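PDB 1LTL: DNA replication initiator (Cdc21/Cdc54) from Methanothermobacter thermautotrophicus, which probably acts as an ATP-dependent single-stranded DNA helicase in replication, here represented by its zinc-binding N-terminal part, which assembles as a dodecamer. Local coordinates for residues L89-S97 against I239-L247. Residues are numbered along the deposited sequence; the frame is centred on the assembly and turned at random.
Sequences LNIRFSGIS and IYGNYTEFL
The guanidinium of R92 turns its edge to the backbone carbonyl of N242, while the CB of N90 lies over one of its faces, 3.4 Å above the plane and offset toward the rim. Here the helical N-terminal subdomain of the MCM fragment rests on the OB-fold beta barrel, and the junction illustrates how two domains can join by crossing strands rather than by a shared sheet: strand 90-94 crosses residues 239-243, the end of strand 234-243, at 76°, with axes 5.7 Å apart. From R92, NH1 donates to N242 O at 2.7 Å, reaching the oxygen nearly within the guanidinium plane and 19° off the carbonyl plane. The arginine chain, extended from CG to NE, lays CD beside the same oxygen. Its other nitrogens are also engaged, NE with S43 and NH2 in a salt bridge to D207, which probably limits the group's rotation.

N242 and Y243 form a classic beta bulge opposite T221. The N242 side chain, with CG anti to the backbone N (chi1 172°), extends to the backbone of I91 and F93, and also touches I70 of helix 66-77. Beside it, F93 O and S94 OG both approach the Y243 ring obliquely, with CD2 of Y243 3.1 Å from F93 O. Farther out toward the hydroxyl, S94 OG lies 3.3 Å from Y243 OH.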
loop_
_atom_site.group_PDB
_atom_site.type_symbol
_atom_site.label_atom_id
_atom_site.label_comp_id
_atom_site.label_asym_id
_atom_site.label_seq_id
_atom_site.Cartn_x
_atom_site.Cartn_y
_atom_site.Cartn_z
ATOM N N LEU A 89 -15.505 -33.793 29.218
ATOM C CA LEU A 89 -15.179 -35.153 29.608
ATOM C C LEU A 89 -14.476 -35.909 28.501
ATOM O O LEU A 89 -14.655 -35.620 27.323
ATOM C CB LEU A 89 -16.436 -35.904 30.017
ATOM C CG LEU A 89 -16.818 -35.625 31.462
ATOM C CD1 LEU A 89 -18.322 -35.700 31.615
ATOM C CD2 LEU A 89 -16.122 -36.604 32.378
ATOM N N ASN A 90 -13.669 -36.884 28.882
ATOM C CA ASN A 90 -12.962 -37.669 27.902
ATOM C C ASN A 90 -13.664 -38.980 27.704
ATOM O O ASN A 90 -13.744 -39.777 28.628
ATOM C CB ASN A 90 -11.550 -37.955 28.376
ATOM C CG ASN A 90 -10.718 -36.721 28.474
ATOM O OD1 ASN A 90 -9.753 -36.684 29.229
ATOM N ND2 ASN A 90 -11.068 -35.699 27.699
ATOM N N ILE A 91 -14.180 -39.217 26.507
ATOM C CA ILE A 91 -14.826 -40.489 26.251
ATOM C C ILE A 91 -13.736 -41.479 25.845
ATOM O O ILE A 91 -13.021 -41.250 24.885
ATOM C CB ILE A 91 -15.845 -40.400 25.112
ATOM C CG1 ILE A 91 -17.022 -39.513 25.496
ATOM C CG2 ILE A 91 -16.383 -41.771 24.828
ATOM C CD1 ILE A 91 -16.722 -38.051 25.545
ATOM N N ARG A 92 -13.588 -42.572 26.578
ATOM C CA ARG A 92 -12.568 -43.541 26.209
ATOM C C ARG A 92 -13.188 -44.902 25.915
ATOM O O ARG A 92 -13.806 -45.496 26.791
ATOM C CB ARG A 92 -11.546 -43.689 27.325
ATOM C CG ARG A 92 -10.938 -42.391 27.716
ATOM C CD ARG A 92 -9.805 -42.564 28.689
ATOM N NE ARG A 92 -9.400 -41.247 29.170
ATOM C CZ ARG A 92 -8.638 -40.403 28.489
ATOM N NH1 ARG A 92 -8.182 -40.751 27.296
ATOM N NH2 ARG A 92 -8.358 -39.206 28.990
ATOM N N PHE A 93 -13.014 -45.408 24.696
ATOM C CA PHE A 93 -13.583 -46.701 24.337
ATOM C C PHE A 93 -12.735 -47.887 24.696
ATOM O O PHE A 93 -11.527 -47.875 24.506
ATOM C CB PHE A 93 -13.867 -46.738 22.859
ATOM C CG PHE A 93 -14.693 -45.611 22.414
ATOM C CD1 PHE A 93 -14.185 -44.331 22.431
ATOM C CD2 PHE A 93 -16.006 -45.808 22.043
ATOM C CE1 PHE A 93 -14.979 -43.255 22.086
ATOM C CE2 PHE A 93 -16.820 -44.735 21.692
ATOM C CZ PHE A 93 -16.304 -43.458 21.714
ATOM N N SER A 94 -13.376 -48.924 25.220
ATOM C CA SER A 94 -12.652 -50.132 25.587
ATOM C C SER A 94 -13.043 -51.328 24.714
ATOM O O SER A 94 -14.176 -51.425 24.250
ATOM C CB SER A 94 -12.897 -50.468 27.051
ATOM O OG SER A 94 -12.122 -51.597 27.427
ATOM N N GLY A 95 -12.091 -52.233 24.504
ATOM C CA GLY A 95 -12.348 -53.397 23.682
ATOM C C GLY A 95 -12.627 -53.026 22.235
ATOM O O GLY A 95 -13.776 -53.031 21.773
ATOM N N ILE A 96 -11.569 -52.688 21.511
ATOM C CA ILE A 96 -11.715 -52.324 20.116
ATOM C C ILE A 96 -11.248 -53.488 19.270
ATOM O O ILE A 96 -10.136 -53.994 19.438
ATOM C CB ILE A 96 -10.908 -51.040 19.789
ATOM C CG1 ILE A 96 -11.584 -49.845 20.452
ATOM C CG2 ILE A 96 -10.867 -50.787 18.284
ATOM C CD1 ILE A 96 -12.964 -49.560 19.914
ATOM N N SER A 97 -12.125 -53.922 18.373
ATOM C CA SER A 97 -11.849 -55.047 17.485
ATOM C C SER A 97 -10.783 -54.727 16.438
ATOM O O SER A 97 -10.021 -55.609 16.017
ATOM C CB SER A 97 -13.141 -55.465 16.788
ATOM O OG SER A 97 -13.777 -54.329 16.228
ATOM N N ILE A 239 0.946 -42.625 17.752
ATOM C CA ILE A 239 -0.412 -42.875 18.212
ATOM C C ILE A 239 -0.818 -41.916 19.306
ATOM O O ILE A 239 -0.086 -41.700 20.279
ATOM C CB ILE A 239 -0.623 -44.283 18.791
ATOM C CG1 ILE A 239 -0.325 -45.354 17.741
ATOM C CG2 ILE A 239 -2.051 -44.409 19.271
ATOM C CD1 ILE A 239 0.001 -46.690 18.351
ATOM N N TYR A 240 -2.000 -41.342 19.128
ATOM C CA TYR A 240 -2.580 -40.430 20.099
ATOM C C TYR A 240 -3.479 -41.340 20.930
ATOM O O TYR A 240 -4.583 -41.717 20.512
ATOM C CB TYR A 240 -3.404 -39.350 19.397
ATOM C CG TYR A 240 -3.963 -38.334 20.353
ATOM C CD1 TYR A 240 -3.115 -37.642 21.214
ATOM C CD2 TYR A 240 -5.337 -38.139 20.482
ATOM C CE1 TYR A 240 -3.608 -36.798 22.194
ATOM C CE2 TYR A 240 -5.852 -37.288 21.464
ATOM C CZ TYR A 240 -4.973 -36.625 22.327
ATOM O OH TYR A 240 -5.424 -35.816 23.364
ATOM N N GLY A 241 -2.976 -41.696 22.105
ATOM C CA GLY A 241 -3.680 -42.591 23.002
ATOM C C GLY A 241 -5.047 -42.154 23.471
ATOM O O GLY A 241 -5.238 -41.002 23.853
ATOM N N ASN A 242 -6.002 -43.082 23.432
ATOM C CA ASN A 242 -7.353 -42.820 23.891
ATOM C C ASN A 242 -7.639 -43.674 25.096
ATOM O O ASN A 242 -8.141 -43.197 26.098
ATOM C CB ASN A 242 -8.395 -43.179 22.853
ATOM C CG ASN A 242 -9.810 -43.077 23.409
ATOM O OD1 ASN A 242 -10.500 -42.070 23.222
ATOM N ND2 ASN A 242 -10.238 -44.115 24.115
ATOM N N TYR A 243 -7.331 -44.953 24.983
ATOM C CA TYR A 243 -7.594 -45.877 26.066
ATOM C C TYR A 243 -6.443 -46.854 26.183
ATOM O O TYR A 243 -5.860 -47.261 25.183
ATOM C CB TYR A 243 -8.926 -46.611 25.795
ATOM C CG TYR A 243 -9.273 -47.700 26.791
ATOM C CD1 TYR A 243 -9.448 -47.405 28.145
ATOM C CD2 TYR A 243 -9.345 -49.037 26.395
ATOM C CE1 TYR A 243 -9.672 -48.413 29.083
ATOM C CE2 TYR A 243 -9.568 -50.055 27.327
ATOM C CZ TYR A 243 -9.725 -49.738 28.671
ATOM O OH TYR A 243 -9.878 -50.735 29.618
ATOM N N THR A 244 -6.106 -47.208 27.414
ATOM C CA THR A 244 -5.033 -48.146 27.660
ATOM C C THR A 244 -5.538 -49.322 28.467
ATOM O O THR A 244 -6.437 -49.187 29.300
ATOM C CB THR A 244 -3.871 -47.490 28.405
ATOM O OG1 THR A 244 -2.972 -46.916 27.455
ATOM C CG2 THR A 244 -3.127 -48.507 29.247
ATOM N N GLU A 245 -4.938 -50.477 28.213
ATOM C CA GLU A 245 -5.310 -51.715 28.877
ATOM C C GLU A 245 -4.103 -52.641 28.947
ATOM O O GLU A 245 -3.261 -52.659 28.049
ATOM C CB GLU A 245 -6.424 -52.385 28.078
ATOM C CG GLU A 245 -6.943 -53.679 28.671
ATOM C CD GLU A 245 -7.851 -54.446 27.702
ATOM O OE1 GLU A 245 -8.823 -53.844 27.176
ATOM O OE2 GLU A 245 -7.600 -55.659 27.477
ATOM N N PHE A 246 -4.011 -53.416 30.015
ATOM C CA PHE A 246 -2.895 -54.329 30.121
ATOM C C PHE A 246 -3.273 -55.701 29.577
ATOM O O PHE A 246 -4.451 -56.064 29.520
ATOM C CB PHE A 246 -2.439 -54.435 31.562
ATOM C CG PHE A 246 -1.936 -53.148 32.124
ATOM C CD1 PHE A 246 -2.819 -52.196 32.613
ATOM C CD2 PHE A 246 -0.574 -52.888 32.173
ATOM C CE1 PHE A 246 -2.346 -51.003 33.148
ATOM C CE2 PHE A 246 -0.092 -51.699 32.705
ATOM C CZ PHE A 246 -0.976 -50.755 33.194
ATOM N N LEU A 247 -2.264 -56.455 29.161
ATOM C CA LEU A 247 -2.489 -57.778 28.611
ATOM C C LEU A 247 -1.972 -58.837 29.568
ATOM O O LEU A 247 -2.618 -59.909 29.675
ATOM C CB LEU A 247 -1.788 -57.908 27.260
ATOM C CG LEU A 247 -2.249 -56.959 26.152
ATOM C CD1 LEU A 247 -1.444 -57.242 24.898
ATOM C CD2 LEU A 247 -3.740 -57.129 25.879
#